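Local atomic coordinates of alpha-1,3-glucanase (Bacillus circulans, PDB entry 5ZRU), a protein that probably hydrolyses alpha-1,3-glucan as a family GH87 glucanase, this chain being its catalytic unit, with calcium and zinc ions bound. Residues Y21-A26 with G167-E172; A32-A37 with G51-A56; Y63-I68 with G151-I156. All blocks are in the same frame, centred on the assembly; numbering follows the deposited sequence.

Contact 1: residues Y21-A26 with G167-E172. With CA (calcium ion), chain M.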
ATOM      1  N   TYR A  21       5.908  -0.278  17.881  1.00 13.17           N
ATOM      2  CA  TYR A  21       7.172  -0.321  18.607  1.00 12.94           C
ATOM      3  C   TYR A  21       8.272  -0.199  17.555  1.00 15.28           C
ATOM      4  O   TYR A  21       8.612  -1.183  16.890  1.00 12.64           O
ATOM      5  CB  TYR A  21       7.256  -1.612  19.419  1.00 11.39           C
ATOM      6  CG  TYR A  21       6.298  -1.554  20.582  1.00 11.69           C
ATOM      7  CD1 TYR A  21       4.943  -1.848  20.420  1.00 12.38           C
ATOM      8  CD2 TYR A  21       6.734  -1.122  21.826  1.00 14.37           C
ATOM      9  CE1 TYR A  21       4.066  -1.742  21.477  1.00 11.47           C
ATOM     10  CE2 TYR A  21       5.871  -1.030  22.890  1.00 15.17           C
ATOM     11  CZ  TYR A  21       4.543  -1.337  22.717  1.00 13.76           C
ATOM     12  OH  TYR A  21       3.703  -1.221  23.793  1.00 16.91           O
ATOM     13  N   ASP A  22       8.806   1.016  17.380  1.00 13.49           N
ATOM     14  CA  ASP A  22       9.665   1.302  16.237  1.00 17.52           C
ATOM     15  C   ASP A  22      11.133   1.266  16.646  1.00 17.84           C
ATOM     16  O   ASP A  22      11.495   0.962  17.790  1.00 14.83           O
ATOM     17  CB  ASP A  22       9.311   2.651  15.588  1.00 18.13           C
ATOM     18  CG  ASP A  22       9.513   2.653  14.046  1.00 26.66           C
ATOM     19  OD1 ASP A  22      10.531   2.094  13.551  1.00 19.71           O
ATOM     20  OD2 ASP A  22       8.655   3.220  13.317  1.00 29.04           O
ATOM     21  N   THR A  23      11.985   1.619  15.682  1.00 13.91           N
ATOM     22  CA  THR A  23      13.415   1.344  15.787  1.00 12.77           C
ATOM     23  C   THR A  23      14.024   1.977  17.030  1.00 16.27           C
ATOM     24  O   THR A  23      14.766   1.323  17.774  1.00 18.64           O
ATOM     25  CB  THR A  23      14.120   1.840  14.527  1.00 16.59           C
ATOM     26  OG1 THR A  23      13.573   1.168  13.385  1.00 14.23           O
ATOM     27  CG2 THR A  23      15.602   1.561  14.602  1.00 16.54           C
ATOM     28  N   ASP A  24      13.713   3.247  17.284  1.00 16.11           N
ATOM     29  CA  ASP A  24      14.360   3.951  18.383  1.00 22.01           C
ATOM     30  C   ASP A  24      13.787   3.585  19.746  1.00 20.58           C
ATOM     31  O   ASP A  24      14.421   3.892  20.761  1.00 23.19           O
ATOM     32  CB  ASP A  24      14.273   5.461  18.152  1.00 20.79           C
ATOM     33  CG  ASP A  24      15.044   5.904  16.911  1.00 29.21           C
ATOM     34  OD1 ASP A  24      16.227   5.526  16.780  1.00 35.66           O
ATOM     35  OD2 ASP A  24      14.467   6.620  16.067  1.00 33.13           O
ATOM     36  N   ASP A  25      12.615   2.943  19.796  1.00 19.05           N
ATOM     37  CA  ASP A  25      12.072   2.425  21.051  1.00 16.96           C
ATOM     38  C   ASP A  25      12.791   1.169  21.532  1.00 17.11           C
ATOM     39  O   ASP A  25      12.573   0.745  22.674  1.00 18.58           O
ATOM     40  CB  ASP A  25      10.579   2.103  20.903  1.00 18.97           C
ATOM     41  CG  ASP A  25       9.723   3.328  20.623  1.00 28.47           C
ATOM     42  OD1 ASP A  25      10.023   4.412  21.159  1.00 30.45           O
ATOM     43  OD2 ASP A  25       8.726   3.192  19.867  1.00 33.89           O
ATOM     44  N   ALA A  26      13.632   0.562  20.705  1.00 16.98           N
ATOM     45  CA  ALA A  26      14.207  -0.734  21.027  1.00 16.40           C
ATOM     46  C   ALA A  26      15.560  -0.591  21.701  1.00 16.90           C
ATOM     47  O   ALA A  26      16.372   0.263  21.331  1.00 18.87           O
ATOM     48  CB  ALA A  26      14.371  -1.589  19.770  1.00 16.53           C
ATOM     49  N   GLY A 167      17.250  -7.757   9.292  1.00 11.95           N
ATOM     50  CA  GLY A 167      16.974  -6.432   9.822  1.00  8.58           C
ATOM     51  C   GLY A 167      15.564  -6.379  10.366  1.00 11.51           C
ATOM     52  O   GLY A 167      14.652  -6.968   9.793  1.00 11.59           O
ATOM     53  N   VAL A 168      15.395  -5.672  11.480  1.00 10.32           N
ATOM     54  CA  VAL A 168      14.066  -5.462  12.051  1.00 10.69           C
ATOM     55  C   VAL A 168      13.786  -3.970  12.087  1.00  9.01           C
ATOM     56  O   VAL A 168      14.525  -3.206  12.719  1.00 10.93           O
ATOM     57  CB  VAL A 168      13.929  -6.074  13.455  1.00  9.94           C
ATOM     58  CG1 VAL A 168      12.515  -5.874  13.979  1.00 10.29           C
ATOM     59  CG2 VAL A 168      14.260  -7.557  13.405  1.00 13.35           C
ATOM     60  N   ASP A 169      12.693  -3.561  11.440  1.00  8.99           N
ATOM     61  CA  ASP A 169      12.262  -2.164  11.429  1.00  8.18           C
ATOM     62  C   ASP A 169      11.386  -1.859  12.646  1.00 12.05           C
ATOM     63  O   ASP A 169      11.739  -1.024  13.489  1.00 10.64           O
ATOM     64  CB  ASP A 169      11.519  -1.887  10.111  1.00  8.16           C
ATOM     65  CG  ASP A 169      11.263  -0.420   9.859  1.00 11.55           C
ATOM     66  OD1 ASP A 169      11.666   0.431  10.685  1.00 12.48           O
ATOM     67  OD2 ASP A 169      10.634  -0.118   8.816  1.00 12.18           O
ATOM     68  N   PHE A 170      10.254  -2.547  12.769  1.00 10.88           N
ATOM     69  CA  PHE A 170       9.359  -2.285  13.890  1.00 11.90           C
ATOM     70  C   PHE A 170       8.493  -3.510  14.143  1.00  9.13           C
ATOM     71  O   PHE A 170       8.422  -4.427  13.325  1.00 10.84           O
ATOM     72  CB  PHE A 170       8.478  -1.049  13.648  1.00 11.09           C
ATOM     73  CG  PHE A 170       7.630  -1.122  12.391  1.00 11.49           C
ATOM     74  CD1 PHE A 170       6.489  -1.908  12.343  1.00 11.91           C
ATOM     75  CD2 PHE A 170       7.948  -0.356  11.282  1.00 10.36           C
ATOM     76  CE1 PHE A 170       5.695  -1.972  11.178  1.00 11.25           C
ATOM     77  CE2 PHE A 170       7.155  -0.403  10.121  1.00 10.46           C
ATOM     78  CZ  PHE A 170       6.033  -1.212  10.078  1.00 12.55           C
ATOM     79  N   LEU A 171       7.834  -3.498  15.297  1.00  8.95           N
ATOM     80  CA  LEU A 171       6.705  -4.364  15.590  1.00 10.01           C
ATOM     81  C   LEU A 171       5.447  -3.519  15.734  1.00 10.35           C
ATOM     82  O   LEU A 171       5.496  -2.372  16.189  1.00 11.15           O
ATOM     83  CB  LEU A 171       6.919  -5.159  16.883  1.00 11.73           C
ATOM     84  CG  LEU A 171       8.201  -5.983  17.010  1.00 10.07           C
ATOM     85  CD1 LEU A 171       8.223  -6.718  18.364  1.00 10.67           C
ATOM     86  CD2 LEU A 171       8.302  -6.960  15.859  1.00 10.35           C
ATOM     87  N   GLU A 172       4.317  -4.096  15.340  1.00  9.35           N
ATOM     88  CA  GLU A 172       3.002  -3.555  15.659  1.00  7.98           C
ATOM     89  C   GLU A 172       2.245  -4.612  16.449  1.00  9.81           C
ATOM     90  O   GLU A 172       2.240  -5.787  16.073  1.00 11.53           O
ATOM     91  CB  GLU A 172       2.253  -3.137  14.383  1.00  9.67           C
ATOM     92  CG  GLU A 172       2.788  -1.823  13.829  1.00 12.18           C
ATOM     93  CD  GLU A 172       2.247  -1.450  12.456  1.00 13.83           C
ATOM     94  OE1 GLU A 172       1.697  -2.322  11.761  1.00 14.00           O
ATOM     95  OE2 GLU A 172       2.374  -0.267  12.080  1.00 17.76           O
TER
HETATM   96 CA    CA M 611      12.527   2.439  11.558  1.00 19.56          CA
HETATM   97  O   HOH W   1      12.444   4.492  12.930  1.00 17.19           O

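Contact 2: residues A32-A37 with G51-A56. With CA (calcium ion), chain M.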
ATOM      1  N   ALA A  32      23.725  -6.373  17.597  1.00 15.44           N
ATOM      2  CA  ALA A  32      22.804  -5.591  16.780  1.00 16.54           C
ATOM      3  C   ALA A  32      23.346  -4.177  16.594  1.00 19.35           C
ATOM      4  O   ALA A  32      24.006  -3.630  17.476  1.00 19.11           O
ATOM      5  CB  ALA A  32      21.419  -5.537  17.436  1.00 12.73           C
ATOM      6  N   THR A  33      23.084  -3.593  15.424  1.00 18.05           N
ATOM      7  CA  THR A  33      23.525  -2.235  15.123  1.00 18.75           C
ATOM      8  C   THR A  33      22.375  -1.425  14.542  1.00 20.10           C
ATOM      9  O   THR A  33      21.416  -1.971  13.992  1.00 16.87           O
ATOM     10  CB  THR A  33      24.710  -2.218  14.148  1.00 18.90           C
ATOM     11  OG1 THR A  33      24.308  -2.746  12.881  1.00 21.45           O
ATOM     12  CG2 THR A  33      25.878  -3.043  14.694  1.00 19.64           C
ATOM     13  N   LEU A  34      22.480  -0.105  14.680  1.00 17.15           N
ATOM     14  CA  LEU A  34      21.532   0.823  14.071  1.00 17.61           C
ATOM     15  C   LEU A  34      22.007   1.147  12.657  1.00 21.09           C
ATOM     16  O   LEU A  34      23.138   1.601  12.468  1.00 18.03           O
ATOM     17  CB  LEU A  34      21.416   2.090  14.919  1.00 19.17           C
ATOM     18  CG  LEU A  34      20.352   3.168  14.683  1.00 27.69           C
ATOM     19  CD1 LEU A  34      20.526   3.937  13.377  1.00 25.11           C
ATOM     20  CD2 LEU A  34      18.964   2.569  14.761  1.00 24.72           C
ATOM     21  N   GLN A  35      21.157   0.903  11.667  1.00 15.50           N
ATOM     22  CA  GLN A  35      21.465   1.212  10.274  1.00 14.82           C
ATOM     23  C   GLN A  35      20.580   2.365   9.846  1.00 16.46           C
ATOM     24  O   GLN A  35      19.372   2.330  10.086  1.00 14.35           O
ATOM     25  CB  GLN A  35      21.220   0.008   9.364  1.00 17.89           C
ATOM     26  CG  GLN A  35      21.970  -1.232   9.761  1.00 18.53           C
ATOM     27  CD  GLN A  35      23.457  -1.073   9.602  1.00 22.82           C
ATOM     28  OE1 GLN A  35      24.224  -1.336  10.531  1.00 26.30           O
ATOM     29  NE2 GLN A  35      23.882  -0.641   8.423  1.00 31.37           N
ATOM     30  N   SER A  36      21.168   3.381   9.218  1.00 13.56           N
ATOM     31  CA  SER A  36      20.392   4.566   8.888  1.00 12.95           C
ATOM     32  C   SER A  36      20.794   5.105   7.523  1.00 13.29           C
ATOM     33  O   SER A  36      21.917   4.893   7.054  1.00 15.25           O
ATOM     34  CB  SER A  36      20.555   5.660   9.960  1.00 19.34           C
ATOM     35  OG  SER A  36      21.906   6.061  10.080  1.00 21.73           O
ATOM     36  N   ALA A  37      19.853   5.804   6.894  1.00 11.68           N
ATOM     37  CA  ALA A  37      20.059   6.429   5.587  1.00 13.63           C
ATOM     38  C   ALA A  37      19.489   7.835   5.651  1.00 14.23           C
ATOM     39  O   ALA A  37      18.506   8.163   4.979  1.00 15.65           O
ATOM     40  CB  ALA A  37      19.402   5.605   4.475  1.00 13.38           C
ATOM     41  N   GLY A  51      11.343   5.836   8.900  1.00 12.51           N
ATOM     42  CA  GLY A  51      12.262   6.814   9.446  1.00 13.04           C
ATOM     43  C   GLY A  51      13.691   6.649   8.964  1.00 16.46           C
ATOM     44  O   GLY A  51      14.606   7.241   9.545  1.00 12.26           O
ATOM     45  N   GLN A  52      13.883   5.856   7.896  1.00 11.53           N
ATOM     46  CA  GLN A  52      15.200   5.580   7.314  1.00 12.80           C
ATOM     47  C   GLN A  52      16.178   5.030   8.355  1.00 11.64           C
ATOM     48  O   GLN A  52      17.377   5.320   8.329  1.00 12.47           O
ATOM     49  CB  GLN A  52      15.766   6.821   6.620  1.00 16.07           C
ATOM     50  CG  GLN A  52      14.855   7.339   5.489  1.00 12.75           C
ATOM     51  CD  GLN A  52      13.678   8.149   6.015  1.00 10.78           C
ATOM     52  OE1 GLN A  52      13.846   9.042   6.856  1.00 14.69           O
ATOM     53  NE2 GLN A  52      12.485   7.839   5.528  1.00 13.54           N
ATOM     54  N   ARG A  53      15.661   4.214   9.274  1.00 10.89           N
ATOM     55  CA  ARG A  53      16.453   3.629  10.349  1.00 11.70           C
ATOM     56  C   ARG A  53      15.895   2.253  10.680  1.00 12.36           C
ATOM     57  O   ARG A  53      14.684   2.094  10.775  1.00  9.26           O
ATOM     58  CB  ARG A  53      16.413   4.499  11.613  1.00 17.14           C
ATOM     59  CG  ARG A  53      17.076   5.852  11.476  1.00 23.98           C
ATOM     60  CD  ARG A  53      16.549   6.822  12.514  1.00 25.21           C
ATOM     61  NE  ARG A  53      17.008   6.486  13.855  1.00 26.97           N
ATOM     62  CZ  ARG A  53      18.207   6.808  14.331  1.00 33.05           C
ATOM     63  NH1 ARG A  53      19.072   7.462  13.565  1.00 32.07           N
ATOM     64  NH2 ARG A  53      18.550   6.468  15.566  1.00 26.39           N
ATOM     65  N   TYR A  54      16.770   1.264  10.857  1.00 12.12           N
ATOM     66  CA  TYR A  54      16.325  -0.037  11.342  1.00 11.64           C
ATOM     67  C   TYR A  54      17.456  -0.680  12.130  1.00 12.67           C
ATOM     68  O   TYR A  54      18.583  -0.181  12.152  1.00 13.80           O
ATOM     69  CB  TYR A  54      15.858  -0.948  10.195  1.00 10.20           C
ATOM     70  CG  TYR A  54      16.962  -1.491   9.302  1.00  9.33           C
ATOM     71  CD1 TYR A  54      17.497  -0.718   8.267  1.00  9.07           C
ATOM     72  CD2 TYR A  54      17.446  -2.785   9.474  1.00 10.55           C
ATOM     73  CE1 TYR A  54      18.496  -1.232   7.423  1.00 11.71           C
ATOM     74  CE2 TYR A  54      18.442  -3.306   8.639  1.00 11.21           C
ATOM     75  CZ  TYR A  54      18.960  -2.523   7.615  1.00 12.52           C
ATOM     76  OH  TYR A  54      19.938  -3.038   6.789  1.00 14.61           O
ATOM     77  N   ILE A  55      17.136  -1.790  12.797  1.00 11.36           N
ATOM     78  CA  ILE A  55      18.109  -2.526  13.602  1.00 11.04           C
ATOM     79  C   ILE A  55      18.580  -3.727  12.797  1.00 12.66           C
ATOM     80  O   ILE A  55      17.781  -4.598  12.427  1.00 12.16           O
ATOM     81  CB  ILE A  55      17.519  -2.966  14.952  1.00 12.79           C
ATOM     82  CG1 ILE A  55      17.041  -1.755  15.743  1.00 18.17           C
ATOM     83  CG2 ILE A  55      18.559  -3.746  15.760  1.00 12.09           C
ATOM     84  CD1 ILE A  55      15.667  -1.950  16.332  1.00 23.21           C
ATOM     85  N   ALA A  56      19.880  -3.786  12.533  1.00 11.31           N
ATOM     86  CA  ALA A  56      20.470  -4.943  11.883  1.00 11.01           C
ATOM     87  C   ALA A  56      20.829  -5.991  12.929  1.00 13.91           C
ATOM     88  O   ALA A  56      21.395  -5.663  13.981  1.00 11.53           O
ATOM     89  CB  ALA A  56      21.706  -4.542  11.076  1.00 12.41           C
TER
HETATM   90 CA    CA M 611      12.527   2.439  11.558  1.00 19.56          CA
HETATM   91  O   HOH W   2      22.190  -2.037   6.011  1.00 25.41           O
HETATM   92  O   HOH W   1      12.444   4.492  12.930  1.00 17.19           O

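Contact 3: residues Y63-I68 with G151-I156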
ATOM      1  N   TYR A  63      20.076  -8.842  18.897  1.00 13.66           N
ATOM      2  CA  TYR A  63      18.655  -8.736  19.180  1.00 12.21           C
ATOM      3  C   TYR A  63      18.211  -7.282  19.228  1.00 14.79           C
ATOM      4  O   TYR A  63      19.007  -6.366  19.460  1.00 15.82           O
ATOM      5  CB  TYR A  63      18.292  -9.431  20.499  1.00 14.53           C
ATOM      6  CG  TYR A  63      18.888  -8.777  21.731  1.00 16.19           C
ATOM      7  CD1 TYR A  63      18.252  -7.707  22.349  1.00 17.00           C
ATOM      8  CD2 TYR A  63      20.070  -9.249  22.283  1.00 18.62           C
ATOM      9  CE1 TYR A  63      18.785  -7.108  23.478  1.00 21.05           C
ATOM     10  CE2 TYR A  63      20.609  -8.666  23.420  1.00 21.53           C
ATOM     11  CZ  TYR A  63      19.962  -7.596  24.011  1.00 23.44           C
ATOM     12  OH  TYR A  63      20.491  -7.005  25.136  1.00 28.28           O
ATOM     13  N   ALA A  64      16.913  -7.097  18.998  1.00 13.51           N
ATOM     14  CA  ALA A  64      16.181  -5.878  19.315  1.00 14.44           C
ATOM     15  C   ALA A  64      15.077  -6.237  20.301  1.00 16.47           C
ATOM     16  O   ALA A  64      14.389  -7.250  20.134  1.00 15.15           O
ATOM     17  CB  ALA A  64      15.572  -5.239  18.062  1.00 13.63           C
ATOM     18  N   GLN A  65      14.901  -5.406  21.321  1.00 13.69           N
ATOM     19  CA  GLN A  65      13.988  -5.727  22.405  1.00 16.72           C
ATOM     20  C   GLN A  65      13.176  -4.492  22.765  1.00 16.70           C
ATOM     21  O   GLN A  65      13.716  -3.387  22.850  1.00 17.95           O
ATOM     22  CB  GLN A  65      14.771  -6.250  23.613  1.00 19.22           C
ATOM     23  CG  GLN A  65      13.962  -6.573  24.847  1.00 22.76           C
ATOM     24  CD  GLN A  65      14.815  -7.273  25.895  1.00 28.34           C
ATOM     25  OE1 GLN A  65      15.558  -8.204  25.580  1.00 24.36           O
ATOM     26  NE2 GLN A  65      14.721  -6.816  27.143  1.00 29.13           N
ATOM     27  N   TRP A  66      11.874  -4.687  22.969  1.00 15.32           N
ATOM     28  CA  TRP A  66      10.965  -3.620  23.348  1.00 12.41           C
ATOM     29  C   TRP A  66      10.276  -3.968  24.660  1.00 14.09           C
ATOM     30  O   TRP A  66      10.065  -5.142  24.970  1.00 18.51           O
ATOM     31  CB  TRP A  66       9.890  -3.392  22.283  1.00 12.97           C
ATOM     32  CG  TRP A  66      10.376  -2.800  21.003  1.00 11.99           C
ATOM     33  CD1 TRP A  66      10.411  -1.478  20.682  1.00 13.49           C
ATOM     34  CD2 TRP A  66      10.851  -3.506  19.857  1.00 14.76           C
ATOM     35  NE1 TRP A  66      10.898  -1.311  19.408  1.00 13.24           N
ATOM     36  CE2 TRP A  66      11.168  -2.542  18.877  1.00 14.18           C
ATOM     37  CE3 TRP A  66      11.051  -4.858  19.565  1.00 11.85           C
ATOM     38  CZ2 TRP A  66      11.679  -2.887  17.631  1.00 13.80           C
ATOM     39  CZ3 TRP A  66      11.567  -5.198  18.327  1.00 14.14           C
ATOM     40  CH2 TRP A  66      11.874  -4.217  17.378  1.00 13.23           C
ATOM     41  N   THR A  67       9.907  -2.940  25.416  1.00 14.60           N
ATOM     42  CA  THR A  67       9.089  -3.102  26.611  1.00 15.14           C
ATOM     43  C   THR A  67       7.697  -2.548  26.345  1.00 15.22           C
ATOM     44  O   THR A  67       7.554  -1.392  25.938  1.00 13.00           O
ATOM     45  CB  THR A  67       9.713  -2.398  27.819  1.00 16.32           C
ATOM     46  OG1 THR A  67      11.035  -2.894  28.015  1.00 20.58           O
ATOM     47  CG2 THR A  67       8.898  -2.679  29.079  1.00 17.65           C
ATOM     48  N   ILE A  68       6.677  -3.377  26.581  1.00 15.70           N
ATOM     49  CA  ILE A  68       5.302  -2.968  26.313  1.00 13.76           C
ATOM     50  C   ILE A  68       4.942  -1.776  27.186  1.00 18.27           C
ATOM     51  O   ILE A  68       5.206  -1.769  28.394  1.00 19.10           O
ATOM     52  CB  ILE A  68       4.350  -4.145  26.550  1.00 15.89           C
ATOM     53  CG1 ILE A  68       4.788  -5.345  25.707  1.00 16.90           C
ATOM     54  CG2 ILE A  68       2.919  -3.744  26.239  1.00 12.95           C
ATOM     55  CD1 ILE A  68       4.784  -5.054  24.199  1.00 16.19           C
ATOM     56  N   GLY A 151       4.929  -3.708  30.597  1.00 18.03           N
ATOM     57  CA  GLY A 151       6.088  -4.170  31.319  1.00 17.18           C
ATOM     58  C   GLY A 151       6.744  -5.412  30.753  1.00 19.72           C
ATOM     59  O   GLY A 151       7.917  -5.665  31.055  1.00 17.25           O
ATOM     60  N   ASP A 152       6.023  -6.207  29.962  1.00 21.39           N
ATOM     61  CA  ASP A 152       6.650  -7.341  29.296  1.00 18.15           C
ATOM     62  C   ASP A 152       7.730  -6.842  28.349  1.00 17.28           C
ATOM     63  O   ASP A 152       7.631  -5.755  27.782  1.00 17.58           O
ATOM     64  CB  ASP A 152       5.625  -8.153  28.498  1.00 16.64           C
ATOM     65  CG  ASP A 152       4.764  -9.046  29.365  1.00 24.98           C
ATOM     66  OD1 ASP A 152       5.091  -9.250  30.563  1.00 21.17           O
ATOM     67  OD2 ASP A 152       3.744  -9.541  28.843  1.00 21.94           O
ATOM     68  N   THR A 153       8.770  -7.644  28.172  1.00 18.83           N
ATOM     69  CA  THR A 153       9.764  -7.374  27.147  1.00 17.46           C
ATOM     70  C   THR A 153       9.609  -8.413  26.050  1.00 21.72           C
ATOM     71  O   THR A 153       9.527  -9.611  26.336  1.00 19.72           O
ATOM     72  CB  THR A 153      11.183  -7.401  27.710  1.00 20.16           C
ATOM     73  OG1 THR A 153      11.449  -8.695  28.260  1.00 29.01           O
ATOM     74  CG2 THR A 153      11.335  -6.338  28.788  1.00 21.39           C
ATOM     75  N   ILE A 154       9.531  -7.959  24.805  1.00 15.68           N
ATOM     76  CA  ILE A 154       9.522  -8.858  23.659  1.00 12.27           C
ATOM     77  C   ILE A 154      10.810  -8.614  22.888  1.00 13.14           C
ATOM     78  O   ILE A 154      11.158  -7.464  22.576  1.00 11.62           O
ATOM     79  CB  ILE A 154       8.264  -8.676  22.787  1.00 14.46           C
ATOM     80  CG1 ILE A 154       8.336  -9.583  21.544  1.00 15.09           C
ATOM     81  CG2 ILE A 154       8.048  -7.196  22.467  1.00 12.30           C
ATOM     82  CD1 ILE A 154       6.993  -9.735  20.785  1.00 14.80           C
ATOM     83  N   ARG A 155      11.558  -9.687  22.664  1.00 14.44           N
ATOM     84  CA  ARG A 155      12.864  -9.622  22.030  1.00 12.48           C
ATOM     85  C   ARG A 155      12.801 -10.391  20.725  1.00 12.79           C
ATOM     86  O   ARG A 155      12.275 -11.510  20.690  1.00 13.88           O
ATOM     87  CB  ARG A 155      13.958 -10.208  22.932  1.00 13.03           C
ATOM     88  CG  ARG A 155      15.297 -10.360  22.233  1.00 15.29           C
ATOM     89  CD  ARG A 155      16.337 -11.037  23.114  1.00 17.40           C
ATOM     90  NE  ARG A 155      16.625 -10.267  24.313  1.00 23.95           N
ATOM     91  CZ  ARG A 155      17.732 -10.408  25.038  1.00 24.53           C
ATOM     92  NH1 ARG A 155      18.664 -11.282  24.672  1.00 25.92           N
ATOM     93  NH2 ARG A 155      17.908  -9.673  26.120  1.00 22.05           N
ATOM     94  N   ILE A 156      13.320  -9.783  19.662  1.00 11.65           N
ATOM     95  CA  ILE A 156      13.536 -10.443  18.379  1.00 12.31           C
ATOM     96  C   ILE A 156      15.030 -10.717  18.269  1.00 10.26           C
ATOM     97  O   ILE A 156      15.836  -9.784  18.306  1.00 11.86           O
ATOM     98  CB  ILE A 156      13.059  -9.576  17.205  1.00  9.89           C
ATOM     99  CG1 ILE A 156      11.612  -9.086  17.411  1.00 11.08           C
ATOM    100  CG2 ILE A 156      13.213 -10.336  15.895  1.00 11.89           C
ATOM    101  CD1 ILE A 156      10.593 -10.195  17.638  1.00 11.47           C
TER

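Contact 1: residues Y21-A26 with G167-E172
A calcium site joins D22 and T23 to D169, at the place where the loop after strand 19-21 meets strand 166-174 in the D1 part of the catalytic unit. D169 OD1 lies 2.4 Å from the calcium ion and T23 OG1 2.5 Å, while D22 OD1 is a longer ligand at 2.8 Å. S50 through both OG and its carbonyl O, the carbonyl O of R53 and a water complete the shell. T23 OG1 also donates to D169 O at 2.9 Å, so one hydroxyl serves the metal and the facing backbone together. The anti lone pair of D22 OD1 takes the N-H of T23 (T23 N to D22 OD1, 2.6 Å), which ties the two neighbouring ligands to each other. D169 and F170 form a classic beta bulge opposite R80, and R80 holds D169 OD2 in a salt bridge. Just beyond the bulge, Y21 and L171 are an antiparallel hydrogen-bonded pair, the bond from Y21 N to L171 O being 2.7 Å long and nearly straight. F170 CB sits 3.2 Å from Y21 O, and its ring slants past the carboxylate of D22, the planes 67° apart. An alanine in place of D22 would probably leave the calcium short of one ligand and the N-H of T23 without its acceptor. With two carboxylates drawn to one ion, the cation is likely to offset their mutual repulsion and fix the turn against the strand.

Contact 2: residues A32-A37 with G51-A56
Q35 lays its CB over one face of the Y54 ring, 3.9 Å from the ring centroid and displaced toward the rim, in a CH-pi contact. Its CG, anti to the carbonyl carbon at chi1 -56°, meets A56 CB at 3.6 Å. T33 OG1 approaches A56 CB too, and it donates to Q35 OE1 at 2.7 Å, in the amide plane and on a lone pair, which restrains the rotation of that amide. At the amide's other end, a water hydrogen-bonded to Y54 OH also takes a weak bond from Q35 NE2. L34 and R53 meet on the face of the sheet that carries L34, S36, R53 and I55: L34 CD1 stands over one face of the guanidinium, 3.8 Å from R53 CZ, while S36 CB touches R53 CG.

Between these two layers of side chains run strands 33-36 and 53-57, consecutive in the chain: an antiparallel hairpin with a long connection, in the D1 sheet that also holds strand 166-174. The directions of 33-36 and 53-56 are 145° apart. T33 with A56 and Q35 with Y54 are hydrogen-bonded pairs; L34 with I55 and S36 with R53 are non-hydrogen-bonded ones. The bond from Q35 N to Y54 O is 2.8 Å and nearly straight at 175°. Past the last pair, A37 N still reaches Q52 O at 2.9 Å.

Farther out, R53 NH2 makes a salt bridge with D24, which probably helps hold the guanidinium beside L34, and the ring of Y54 meets F137 edge-to-face. Q52 NE2 and the backbone N of G51 both bond to the carboxylate of D427, linking this turn to the D2 part of the chain. On the backbone, R53 O binds the calcium ion at 2.3 Å, and I55 bonds to V168.

Contact 3: residues Y63-I68 with G151-I156
The guanidinium of R155 lies flat on the ring of Y63, the two planes 6° apart, with R155 CZ over the ring centre at 3.5 Å from the centroid: a stacked cation-pi pair. It decorates one face of the antiparallel pairing of strands 63-67 and 153-157, the second and third strands across a five-stranded sheet of the D1 part. Y63 points toward the neighbouring strand, and chi1 of 66° sets CG between the backbone N and the carbonyl carbon, the crowded position. Q65 comes to the edge of the same guanidinium, its amide nearly coplanar with it. There Q65 OE1 accepts two bonds, from R155 NE at 2.6 Å and from R155 NH2 at 2.8 Å, so a side-on grip fixes the group that the tyrosine ring covers from one face. The amide's NE2 turns to T153, 3.6 Å from its CB. T67 and T153 lie side by side, pointing the same way.

On the other face W66, I154 and I156 are buried. I156 CG1 meets the indole at its edge, in its plane, 4.0 Å from W66 CZ3, and I154 CG2 packs near W66 CB. V168 and L171 of strand 166-174 touch the same indole, and W66 NE1 bonds to D22 O. The pairing runs on past the strands: I68 N bonds to D152 O, and G151 N closes the end on I68 O at 2.9 Å.

How the contacts relate
From the N terminus, the chain passes through 21-26 first and reaches its partner 167-172 last, so contact 1 closes a long loop that encloses both others. Within it, contact 2 closes a short loop between 32-37 and 51-56, and only afterwards does contact 3 open at 63-68 and close at 151-156; the two follow in series and do not cross. Strand 166-174 neighbours strand 53-57, placing contacts 1 and 2 in one sheet, and both reach the same calcium ion. Contact 3 belongs to the five-stranded sheet. W66 bridges the sheets: its indole packs on Y21 and A26 of contact 1 and approaches I55 of contact 2.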